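Local atomic coordinates of CELL WALL surface anchor family protein (Streptococcus pneumoniae, PDB entry 2WW8), a protein that acts as the adhesin of the pneumococcal pilus, a cell-wall-anchored surface protein that probably recognises and attaches to host cells. Residues 188-193 / 205-210; 696-701 / 711-716; 754-759 / 799-804; 811-816 / 838-843. One frame throughout, in Å; residues are numbered along the deposited sequence.

Overall arrangement
The four contacts lie in series along the chain, none nested or crossed, and fall into two groups at distant places in an elongated molecule. Contact 1 closes a beta hairpin with a short connection between residues 188-193 and 205-210. After a long excursion that includes the parallel sheet and its helices, contact 2 closes a second hairpin, 696-701 with 711-716, which packs directly on the first, their centres about 10 Å apart. Contacts 3 and 4 belong to the C-terminal prealbumin-like domain, with centres about 88 to 98 Å from the first two. Contact 3 closes a 39-residue loop between strands 755-761 and 797-805; contact 4, centres about 11 Å apart from it, closes a 21-residue loop, bringing the segment entering strand 816-824 against the start of strand 841-846.

Contact 1. Residues 188-193 / 205-210; sequences TLSKRI and GIELTV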
# COMPACT_ATOMS: atom_id res chain seq x y z
N THR A 188 -10.46 1.52 6.09
CA THR A 188 -9.90 1.82 4.78
C THR A 188 -10.31 0.69 3.81
O THR A 188 -10.68 -0.41 4.24
CB THR A 188 -8.36 1.84 4.85
OG1 THR A 188 -7.92 0.50 5.01
CG2 THR A 188 -7.82 2.72 6.02
N LEU A 189 -10.27 0.96 2.51
CA LEU A 189 -10.45 -0.09 1.54
C LEU A 189 -9.47 0.20 0.42
O LEU A 189 -8.94 1.34 0.33
CB LEU A 189 -11.92 -0.26 1.06
CG LEU A 189 -12.64 0.98 0.50
CD1 LEU A 189 -12.06 1.29 -0.89
CD2 LEU A 189 -14.16 0.82 0.38
N SER A 190 -9.21 -0.82 -0.41
CA SER A 190 -8.22 -0.65 -1.48
C SER A 190 -8.47 -1.62 -2.60
O SER A 190 -8.93 -2.73 -2.37
CB SER A 190 -6.77 -0.73 -0.98
OG SER A 190 -6.36 -2.09 -0.77
N LYS A 191 -8.14 -1.21 -3.82
CA LYS A 191 -8.22 -2.06 -5.00
C LYS A 191 -7.13 -1.65 -5.98
O LYS A 191 -6.93 -0.45 -6.25
CB LYS A 191 -9.57 -1.89 -5.68
CG LYS A 191 -9.70 -2.92 -6.84
CD LYS A 191 -11.15 -3.09 -7.27
CE LYS A 191 -11.14 -3.94 -8.52
NZ LYS A 191 -12.48 -3.83 -9.14
N ARG A 192 -6.38 -2.62 -6.50
CA ARG A 192 -5.33 -2.29 -7.47
C ARG A 192 -4.96 -3.51 -8.31
O ARG A 192 -5.26 -4.64 -7.93
CB ARG A 192 -4.07 -1.75 -6.75
CG ARG A 192 -3.39 -2.78 -5.85
CD ARG A 192 -1.98 -2.35 -5.52
NE ARG A 192 -1.41 -3.32 -4.57
CZ ARG A 192 -0.12 -3.50 -4.34
NH1 ARG A 192 0.75 -2.72 -4.98
NH2 ARG A 192 0.33 -4.43 -3.48
N ILE A 193 -4.29 -3.28 -9.42
CA ILE A 193 -3.55 -4.35 -10.08
C ILE A 193 -2.27 -4.38 -9.24
O ILE A 193 -1.61 -3.35 -9.06
CB ILE A 193 -3.27 -4.00 -11.58
CG1 ILE A 193 -4.57 -4.03 -12.41
CG2 ILE A 193 -2.27 -5.00 -12.21
CD1 ILE A 193 -4.48 -3.17 -13.66
N GLY A 205 -2.87 -9.72 -11.94
CA GLY A 205 -3.40 -10.00 -10.62
C GLY A 205 -4.05 -8.79 -9.97
O GLY A 205 -3.48 -7.69 -10.04
N ILE A 206 -5.20 -9.00 -9.32
CA ILE A 206 -5.98 -7.95 -8.71
C ILE A 206 -5.98 -8.21 -7.20
O ILE A 206 -6.12 -9.35 -6.77
CB ILE A 206 -7.45 -7.97 -9.19
CG1 ILE A 206 -7.53 -7.91 -10.72
CG2 ILE A 206 -8.14 -6.72 -8.68
CD1 ILE A 206 -6.94 -6.66 -11.29
N GLU A 207 -5.84 -7.14 -6.42
CA GLU A 207 -5.88 -7.19 -4.96
C GLU A 207 -6.88 -6.18 -4.42
O GLU A 207 -6.81 -5.00 -4.81
CB GLU A 207 -4.47 -6.84 -4.43
CG GLU A 207 -4.37 -6.70 -2.90
CD GLU A 207 -3.16 -5.83 -2.55
OE1 GLU A 207 -3.27 -4.56 -2.51
OE2 GLU A 207 -2.12 -6.49 -2.34
N LEU A 208 -7.72 -6.60 -3.46
CA LEU A 208 -8.68 -5.79 -2.70
C LEU A 208 -8.32 -6.00 -1.24
O LEU A 208 -8.00 -7.13 -0.86
CB LEU A 208 -10.13 -6.25 -2.92
CG LEU A 208 -10.83 -5.79 -4.20
CD1 LEU A 208 -10.25 -6.47 -5.44
CD2 LEU A 208 -12.35 -6.02 -4.07
N THR A 209 -8.34 -4.92 -0.46
CA THR A 209 -8.18 -5.03 0.97
C THR A 209 -9.27 -4.20 1.67
O THR A 209 -9.82 -3.28 1.06
CB THR A 209 -6.80 -4.59 1.48
OG1 THR A 209 -6.69 -3.16 1.49
CG2 THR A 209 -5.64 -5.20 0.70
N VAL A 210 -9.56 -4.57 2.93
CA VAL A 210 -10.53 -3.86 3.75
C VAL A 210 -9.96 -3.93 5.16
O VAL A 210 -9.50 -4.98 5.60
CB VAL A 210 -11.92 -4.52 3.71
CG1 VAL A 210 -12.84 -3.77 4.68
CG2 VAL A 210 -12.52 -4.42 2.29
O HOH W 1 -7.25 -1.16 3.05
O HOH W 2 -5.47 -3.38 -2.82
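The beta hairpin of strands 187-196 and 203-218 carries on one face the lysine of an intramolecular isopeptide bond. Its strands run almost exactly antiparallel. Ser190 and Thr209 form one hydrogen-bonded pair, Arg192 and Glu207 the next, where Glu207 N reaches Arg192 O at 3.0 Å, nearly along the C=O axis. On the face opposite the lysine, that of Ser190, Arg192, Glu207 and Thr209, the hydroxyls Ser190 OG and Thr209 OG1 stand only 2.5 Å apart, both in the crowded position between backbone N and carbonyl carbon. One water links Thr209 OG1 to Thr188 OG1, which also bonds to Ser211; another accepts from Ser190 OG and donates to Glu207 O and, at 2.5 Å, to Glu207 OE1. Arg192 and Glu207 extend side by side. Arg192 NE meets Glu207 OE1 at 3.0 Å in a salt bridge, the oxygen near the guanidinium plane but itself approached from above the carboxylate, whose plane is turned by 46°; the NH2-OE2 bond is weak.

The face of Lys191, Ile193, Ile206 and Leu208 is apolar but for the lysine's linked end. Lys191, CG anti to the backbone N, stretches alongside Leu208, its CG 3.9 Å from Leu208 CD1, while Ile193 CG1 meets Ile206 CD1 at 3.7 Å. Lys191 NZ is covalently joined to Asn695 CG and hydrogen-bonded to Thr698, with Asp600 touching the lysine chain: the cross-link characteristic of isopeptide-bearing domains in Gram-positive pilins.

Contact 2. Residues 696-701 / 711-716; sequences GRTTLH and RDFPIP
Arg697 sets CG anti to its backbone N (chi1 -177°) and keeps the chain extended as far as NE, whereas Asp712 turns CG beside its own N, so that the two side chains cross at about a right angle and the guanidinium comes side-on to the carboxylate. They bridge a short antiparallel hairpin, strands 699-701 and 711-712, within the tip-pilin Ig-like family region; strand 711-712 forms the edge of its sheet. Arg697 NE lies 2.7 Å from Asp712 OD1, and Arg697 NH2 is 2.8 Å from Asp712 OD2. Both bonds are nearly straight and use the syn lone pairs, and the two flat groups are only 22° from coplanar, a bidentate salt bridge that fixes the rotation of both groups.

Beneath it the backbone is stitched by three bonds. Leu700 and Arg711 make a reciprocal pair, with Leu700 N to Arg711 O at 2.8 Å in the carbonyl plane, and Phe713 N reaches Thr698 O from above that carbonyl's plane. The Phe713 ring lies against 698-700. Thr698 CG2 touches Phe713 CD1 at 3.6 Å, Leu700 CB meets Phe713 CE1, and Thr698 O lies at the ring's edge. The ring also touches Leu189, Leu208 and Val210, which packs this hairpin on strands 187-196 and 203-218. Arg711 leads away to a salt bridge with Glu186. At the far end Thr698 OG1 donates to Gly696 O at 3.1 Å, and Ile715 CD1 lies 3.6 Å from that same hydroxyl oxygen, Thr698 OG1.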
# COMPACT_ATOMS: atom_id res chain seq x y z
N GLY A 696 -16.83 -3.76 -12.53
CA GLY A 696 -17.97 -2.86 -12.56
C GLY A 696 -17.92 -2.12 -11.23
O GLY A 696 -16.88 -2.06 -10.57
N ARG A 697 -19.05 -1.56 -10.83
CA ARG A 697 -19.09 -0.87 -9.51
C ARG A 697 -18.74 -1.84 -8.38
O ARG A 697 -19.51 -2.79 -8.10
CB ARG A 697 -20.45 -0.18 -9.29
CG ARG A 697 -20.42 0.58 -7.95
CD ARG A 697 -21.77 0.99 -7.39
NE ARG A 697 -21.52 2.01 -6.36
CZ ARG A 697 -22.49 2.62 -5.67
NH1 ARG A 697 -23.75 2.26 -5.88
NH2 ARG A 697 -22.20 3.56 -4.77
N THR A 698 -17.59 -1.59 -7.74
CA THR A 698 -17.06 -2.37 -6.64
C THR A 698 -17.34 -1.78 -5.26
O THR A 698 -16.98 -0.64 -5.04
CB THR A 698 -15.54 -2.62 -6.84
OG1 THR A 698 -15.35 -3.15 -8.16
CG2 THR A 698 -15.05 -3.73 -5.89
N THR A 699 -17.97 -2.50 -4.35
CA THR A 699 -18.55 -1.87 -3.15
C THR A 699 -18.23 -2.69 -1.91
O THR A 699 -18.06 -3.93 -1.96
CB THR A 699 -20.10 -1.64 -3.26
OG1 THR A 699 -20.80 -2.90 -3.37
CG2 THR A 699 -20.43 -0.84 -4.53
N LEU A 700 -18.16 -1.96 -0.80
CA LEU A 700 -18.18 -2.58 0.51
C LEU A 700 -19.48 -2.14 1.19
O LEU A 700 -19.78 -0.92 1.25
CB LEU A 700 -16.99 -2.04 1.32
CG LEU A 700 -17.05 -2.36 2.83
CD1 LEU A 700 -16.96 -3.86 3.07
CD2 LEU A 700 -15.93 -1.60 3.58
N HIS A 701 -20.27 -3.11 1.67
CA HIS A 701 -21.36 -2.77 2.60
C HIS A 701 -20.72 -3.11 3.95
O HIS A 701 -20.56 -4.28 4.23
CB HIS A 701 -22.62 -3.63 2.42
CG HIS A 701 -23.41 -3.29 1.20
ND1 HIS A 701 -23.02 -3.64 -0.07
CD2 HIS A 701 -24.59 -2.63 1.06
CE1 HIS A 701 -23.90 -3.20 -0.95
NE2 HIS A 701 -24.88 -2.60 -0.29
N ARG A 711 -19.89 1.81 0.32
CA ARG A 711 -18.65 2.51 0.01
C ARG A 711 -18.01 1.92 -1.27
O ARG A 711 -17.80 0.72 -1.32
CB ARG A 711 -17.65 2.34 1.17
CG ARG A 711 -18.20 2.53 2.62
CD ARG A 711 -18.78 3.90 2.73
NE ARG A 711 -19.10 4.26 4.11
CZ ARG A 711 -20.07 5.10 4.43
NH1 ARG A 711 -20.84 5.61 3.48
NH2 ARG A 711 -20.30 5.40 5.70
N ASP A 712 -17.66 2.77 -2.24
CA ASP A 712 -16.98 2.38 -3.46
C ASP A 712 -15.48 2.14 -3.29
O ASP A 712 -14.79 2.89 -2.63
CB ASP A 712 -17.20 3.44 -4.57
CG ASP A 712 -18.61 3.40 -5.11
OD1 ASP A 712 -18.88 2.41 -5.82
OD2 ASP A 712 -19.46 4.27 -4.76
N PHE A 713 -14.99 1.09 -3.94
CA PHE A 713 -13.57 0.89 -4.18
C PHE A 713 -13.13 1.66 -5.44
O PHE A 713 -13.89 1.79 -6.41
CB PHE A 713 -13.34 -0.62 -4.50
CG PHE A 713 -13.37 -1.50 -3.28
CD1 PHE A 713 -14.57 -2.00 -2.79
CD2 PHE A 713 -12.17 -1.96 -2.74
CE1 PHE A 713 -14.57 -2.86 -1.68
CE2 PHE A 713 -12.14 -2.81 -1.65
CZ PHE A 713 -13.34 -3.26 -1.13
N PRO A 714 -11.86 2.08 -5.49
CA PRO A 714 -11.40 2.70 -6.74
C PRO A 714 -11.10 1.63 -7.82
O PRO A 714 -10.99 0.47 -7.45
CB PRO A 714 -10.12 3.41 -6.30
CG PRO A 714 -9.59 2.55 -5.18
CD PRO A 714 -10.80 2.01 -4.46
N ILE A 715 -11.03 1.97 -9.12
CA ILE A 715 -11.03 0.95 -10.20
C ILE A 715 -9.86 1.07 -11.23
O ILE A 715 -9.75 2.09 -11.89
CB ILE A 715 -12.35 1.02 -11.04
CG1 ILE A 715 -13.60 1.17 -10.16
CG2 ILE A 715 -12.51 -0.23 -11.88
CD1 ILE A 715 -13.88 -0.13 -9.49
N PRO A 716 -9.03 0.02 -11.39
CA PRO A 716 -7.97 -0.05 -12.38
C PRO A 716 -8.51 -0.26 -13.80
O PRO A 716 -9.69 -0.62 -13.98
CB PRO A 716 -7.22 -1.34 -12.00
CG PRO A 716 -7.54 -1.52 -10.50
CD PRO A 716 -9.01 -1.19 -10.51
O HOH W 3 -16.72 1.19 -7.40

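Contact 3. Residues 754-759 / 799-804; sequences AVFSLQ and YRLFEN
Backbone hydrogen bonds carry the pairing of strands 755-761 and 797-805, which run antiparallel with a pronounced twist, 152° between their directions. Ser757 and Phe802 exchange two bonds, with Phe802 N to Ser757 O at 2.9 Å and lying in the carbonyl plane; Gln759 and Arg800 form the next reciprocal pair, its donors above the carbonyl planes. At the end of the register Asn804 N comes as close as 2.5 Å to Val755 O.

A side-chain bond reinforces that end. Ser757 OG, turned beside its backbone N, donates to a lone pair of Asn804 OD1 at 2.7 Å, and the serine oxygen is also bonded to Asn780 N. The Asn804 amide is thereby held in rotation, its ND2 passing on to Asn815 OD1.

These strands belong to the C-terminal prealbumin-like domain of CnaB type. Glu803, on the face shared with Phe756 and Leu801, touches Lys742 and lies near Asn854, a position consistent with the acid of the lysine-asparagine isopeptide site found in many such domains.

Apolar and aromatic contacts lie on both faces. Glu803 CG sits over one face of the Phe756 ring, offset toward its rim, and Phe756 CB packs against Leu801 CD1 at 3.7 Å. Leu758 CD1 meets Tyr799 CD2 at 3.8 Å; that phenol bonds to Ser795 O, and its ring runs almost parallel to Phe821. On the other face Gln759, bent at its second torsion, crosses Phe802 at about a right angle, Gln759 CG 3.6 Å from Phe802 CD1, its amide bonded to Gln779.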
# COMPACT_ATOMS: atom_id res chain seq x y z
N ALA A 754 6.79 -22.13 -94.40
CA ALA A 754 8.01 -21.30 -94.26
C ALA A 754 8.75 -21.77 -93.00
O ALA A 754 8.11 -22.26 -92.07
CB ALA A 754 7.68 -19.79 -94.16
N VAL A 755 10.06 -21.57 -92.96
CA VAL A 755 10.87 -22.02 -91.82
C VAL A 755 11.66 -20.84 -91.25
O VAL A 755 12.34 -20.13 -91.98
CB VAL A 755 11.81 -23.17 -92.23
CG1 VAL A 755 12.76 -23.54 -91.09
CG2 VAL A 755 11.00 -24.40 -92.73
N PHE A 756 11.57 -20.62 -89.95
CA PHE A 756 12.20 -19.47 -89.31
C PHE A 756 12.96 -19.93 -88.07
O PHE A 756 12.62 -20.97 -87.52
CB PHE A 756 11.13 -18.49 -88.83
CG PHE A 756 10.46 -17.71 -89.94
CD1 PHE A 756 9.49 -18.31 -90.74
CD2 PHE A 756 10.76 -16.38 -90.16
CE1 PHE A 756 8.85 -17.61 -91.73
CE2 PHE A 756 10.13 -15.66 -91.18
CZ PHE A 756 9.17 -16.27 -91.96
N SER A 757 13.93 -19.13 -87.64
CA SER A 757 14.66 -19.40 -86.42
C SER A 757 14.74 -18.08 -85.67
O SER A 757 15.11 -17.07 -86.25
CB SER A 757 16.05 -19.95 -86.73
OG SER A 757 15.94 -21.26 -87.26
N LEU A 758 14.41 -18.12 -84.38
CA LEU A 758 14.52 -16.96 -83.49
C LEU A 758 15.90 -16.92 -82.82
O LEU A 758 16.23 -17.83 -82.07
CB LEU A 758 13.40 -16.97 -82.44
CG LEU A 758 13.22 -15.75 -81.53
CD1 LEU A 758 13.32 -14.38 -82.23
CD2 LEU A 758 11.89 -15.87 -80.74
N GLN A 759 16.69 -15.89 -83.10
CA GLN A 759 18.00 -15.75 -82.46
C GLN A 759 17.97 -14.78 -81.29
O GLN A 759 17.16 -13.85 -81.27
CB GLN A 759 19.06 -15.27 -83.45
CG GLN A 759 19.15 -16.13 -84.71
CD GLN A 759 19.88 -17.43 -84.46
OE1 GLN A 759 19.29 -18.47 -84.16
NE2 GLN A 759 21.20 -17.36 -84.57
N TYR A 799 16.56 -9.71 -79.76
CA TYR A 799 16.17 -10.84 -80.61
C TYR A 799 16.18 -10.43 -82.08
O TYR A 799 15.93 -9.25 -82.42
CB TYR A 799 14.77 -11.36 -80.27
CG TYR A 799 14.67 -12.03 -78.91
CD1 TYR A 799 14.58 -11.26 -77.76
CD2 TYR A 799 14.69 -13.43 -78.77
CE1 TYR A 799 14.50 -11.86 -76.50
CE2 TYR A 799 14.60 -14.03 -77.52
CZ TYR A 799 14.51 -13.23 -76.39
OH TYR A 799 14.42 -13.76 -75.11
N ARG A 800 16.47 -11.43 -82.92
CA ARG A 800 16.48 -11.32 -84.39
C ARG A 800 15.81 -12.57 -84.96
O ARG A 800 16.30 -13.68 -84.72
CB ARG A 800 17.91 -11.23 -84.96
CG ARG A 800 18.56 -9.87 -84.81
CD ARG A 800 20.01 -9.88 -85.28
NE ARG A 800 20.61 -8.56 -85.10
CZ ARG A 800 21.86 -8.22 -85.43
NH1 ARG A 800 22.69 -9.08 -86.01
NH2 ARG A 800 22.30 -6.98 -85.20
N LEU A 801 14.71 -12.37 -85.69
CA LEU A 801 14.01 -13.48 -86.32
C LEU A 801 14.54 -13.65 -87.76
O LEU A 801 14.62 -12.67 -88.52
CB LEU A 801 12.49 -13.29 -86.28
CG LEU A 801 11.68 -14.29 -87.11
CD1 LEU A 801 11.50 -15.66 -86.47
CD2 LEU A 801 10.33 -13.68 -87.33
N PHE A 802 14.97 -14.86 -88.11
CA PHE A 802 15.53 -15.12 -89.43
C PHE A 802 14.55 -16.01 -90.17
O PHE A 802 14.01 -16.96 -89.57
CB PHE A 802 16.88 -15.86 -89.37
CG PHE A 802 18.06 -15.00 -89.01
CD1 PHE A 802 18.20 -14.47 -87.72
CD2 PHE A 802 19.04 -14.72 -89.95
CE1 PHE A 802 19.31 -13.65 -87.36
CE2 PHE A 802 20.17 -13.91 -89.61
CZ PHE A 802 20.31 -13.36 -88.31
N GLU A 803 14.37 -15.71 -91.46
CA GLU A 803 13.70 -16.65 -92.36
C GLU A 803 14.68 -17.67 -92.91
O GLU A 803 15.60 -17.33 -93.66
CB GLU A 803 13.01 -15.91 -93.52
CG GLU A 803 12.33 -16.81 -94.56
CD GLU A 803 11.16 -16.13 -95.24
OE1 GLU A 803 10.88 -14.94 -94.96
OE2 GLU A 803 10.51 -16.81 -96.07
N ASN A 804 14.51 -18.95 -92.57
CA ASN A 804 15.51 -19.90 -93.10
C ASN A 804 15.15 -20.25 -94.54
O ASN A 804 16.03 -20.31 -95.40
CB ASN A 804 15.66 -21.16 -92.24
CG ASN A 804 16.03 -20.83 -90.79
OD1 ASN A 804 15.21 -20.97 -89.87
ND2 ASN A 804 17.26 -20.37 -90.58

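Contact 4. Residues 811-816 / 838-843; sequences KPVQNK and DIPAGY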
# COMPACT_ATOMS: atom_id res chain seq x y z
N LYS A 811 9.31 -16.37 -103.86
CA LYS A 811 10.70 -16.00 -104.12
C LYS A 811 11.65 -16.46 -103.02
O LYS A 811 11.36 -16.20 -101.85
CB LYS A 811 10.83 -14.49 -104.29
CG LYS A 811 10.11 -13.97 -105.50
CD LYS A 811 10.61 -12.61 -105.89
CE LYS A 811 9.61 -12.07 -106.85
NZ LYS A 811 9.91 -10.64 -106.83
N PRO A 812 12.76 -17.15 -103.37
CA PRO A 812 13.66 -17.67 -102.33
C PRO A 812 14.14 -16.58 -101.39
O PRO A 812 14.45 -15.45 -101.80
CB PRO A 812 14.83 -18.32 -103.09
CG PRO A 812 14.27 -18.59 -104.41
CD PRO A 812 13.29 -17.47 -104.71
N VAL A 813 14.12 -16.97 -100.12
CA VAL A 813 14.67 -16.23 -99.00
C VAL A 813 15.42 -17.32 -98.22
O VAL A 813 14.78 -18.15 -97.57
CB VAL A 813 13.57 -15.65 -98.07
CG1 VAL A 813 14.27 -14.83 -96.97
CG2 VAL A 813 12.54 -14.78 -98.79
N GLN A 814 16.75 -17.32 -98.30
CA GLN A 814 17.60 -18.33 -97.68
C GLN A 814 18.41 -17.72 -96.52
O GLN A 814 19.36 -16.96 -96.76
CB GLN A 814 18.50 -18.98 -98.75
CG GLN A 814 17.75 -19.87 -99.81
CD GLN A 814 16.84 -20.92 -99.15
OE1 GLN A 814 17.20 -21.51 -98.12
NE2 GLN A 814 15.63 -21.12 -99.70
N ASN A 815 18.03 -18.05 -95.28
CA ASN A 815 18.68 -17.55 -94.04
C ASN A 815 18.91 -16.05 -94.03
O ASN A 815 20.05 -15.61 -94.09
CB ASN A 815 20.01 -18.26 -93.78
CG ASN A 815 19.86 -19.76 -93.77
OD1 ASN A 815 19.10 -20.32 -92.98
ND2 ASN A 815 20.53 -20.42 -94.71
N LYS A 816 17.82 -15.28 -94.02
CA LYS A 816 17.93 -13.82 -94.05
C LYS A 816 17.36 -13.22 -92.74
O LYS A 816 16.32 -13.69 -92.28
CB LYS A 816 17.22 -13.22 -95.29
CG LYS A 816 17.79 -13.57 -96.69
CD LYS A 816 19.23 -13.05 -96.93
CE LYS A 816 19.82 -13.62 -98.24
NZ LYS A 816 21.22 -14.03 -98.02
N ASP A 838 16.48 -5.26 -101.17
CA ASP A 838 16.18 -6.18 -102.30
C ASP A 838 15.81 -7.63 -101.99
O ASP A 838 15.53 -8.38 -102.93
CB ASP A 838 17.34 -6.24 -103.29
CG ASP A 838 17.52 -4.95 -104.06
OD1 ASP A 838 16.49 -4.27 -104.31
OD2 ASP A 838 18.69 -4.63 -104.40
N ILE A 839 15.83 -8.03 -100.72
CA ILE A 839 15.31 -9.35 -100.34
C ILE A 839 13.79 -9.29 -100.39
O ILE A 839 13.20 -8.28 -99.94
CB ILE A 839 15.76 -9.80 -98.93
CG1 ILE A 839 17.29 -9.88 -98.84
CG2 ILE A 839 15.13 -11.14 -98.54
CD1 ILE A 839 17.95 -10.80 -99.84
N PRO A 840 13.14 -10.34 -100.94
CA PRO A 840 11.69 -10.32 -101.06
C PRO A 840 10.89 -10.79 -99.83
O PRO A 840 9.90 -11.52 -99.97
CB PRO A 840 11.44 -11.22 -102.28
CG PRO A 840 12.52 -12.23 -102.23
CD PRO A 840 13.72 -11.56 -101.52
N ALA A 841 11.32 -10.41 -98.62
CA ALA A 841 10.51 -10.64 -97.42
C ALA A 841 10.24 -9.25 -96.84
O ALA A 841 11.03 -8.32 -97.06
CB ALA A 841 11.25 -11.53 -96.38
N GLY A 842 9.15 -9.06 -96.10
CA GLY A 842 9.02 -7.76 -95.41
C GLY A 842 8.31 -7.96 -94.10
O GLY A 842 7.76 -9.07 -93.85
N TYR A 843 8.38 -6.93 -93.26
CA TYR A 843 7.68 -6.88 -91.98
C TYR A 843 6.63 -5.79 -92.15
O TYR A 843 6.92 -4.74 -92.75
CB TYR A 843 8.61 -6.50 -90.81
CG TYR A 843 7.84 -6.06 -89.57
CD1 TYR A 843 7.19 -7.01 -88.76
CD2 TYR A 843 7.73 -4.71 -89.22
CE1 TYR A 843 6.47 -6.65 -87.63
CE2 TYR A 843 6.99 -4.33 -88.09
CZ TYR A 843 6.37 -5.31 -87.29
OH TYR A 843 5.65 -4.93 -86.18
O HOH W 4 9.56 -14.58 -100.66
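No backbone pairing joins 811-816 to 838-843: the closest alpha carbons, those of Lys811 and Pro840, remain 6.5 Å apart, and the first segment turns a corner at Asn815, whose backbone is in the left-handed region (phi 48°, psi 65°). Asn815 and Lys816 both face Glu803, forming a G1 beta bulge as the chain enters strand 816-824. The contact itself is therefore made by side chains, with a water lying 2.7 Å from Lys811 O and, more loosely, near Pro840 O.

Pro840 makes the most contacts with 811-813. Its CG presses on Lys811 CB at 3.5 Å, tighter than usual van der Waals contact, and also lies near Pro812 O. Beyond CB the Lys811 chain runs extended across the proline ring, and its ammonium goes on to a salt bridge with Glu855. Val813 splits its two methyls between neighbours: CG1 meets Ile839 CG2 at 4.1 Å, while CG2 reaches Ala841 CB at 4.2 Å and Pro840 CG only slightly farther. Lys816 is bent at its second and fourth torsions; its aliphatic stem crosses Ile839 at about a right angle and Lys816 CE touches Ile839 CD1 at 3.7 Å.

This mostly apolar surface patch packs the loop after strand 797-805 against the chain entering edge strand 841-846, and so bridges the two sheets at one end of a prealbumin-like, CnaB-type beta sandwich.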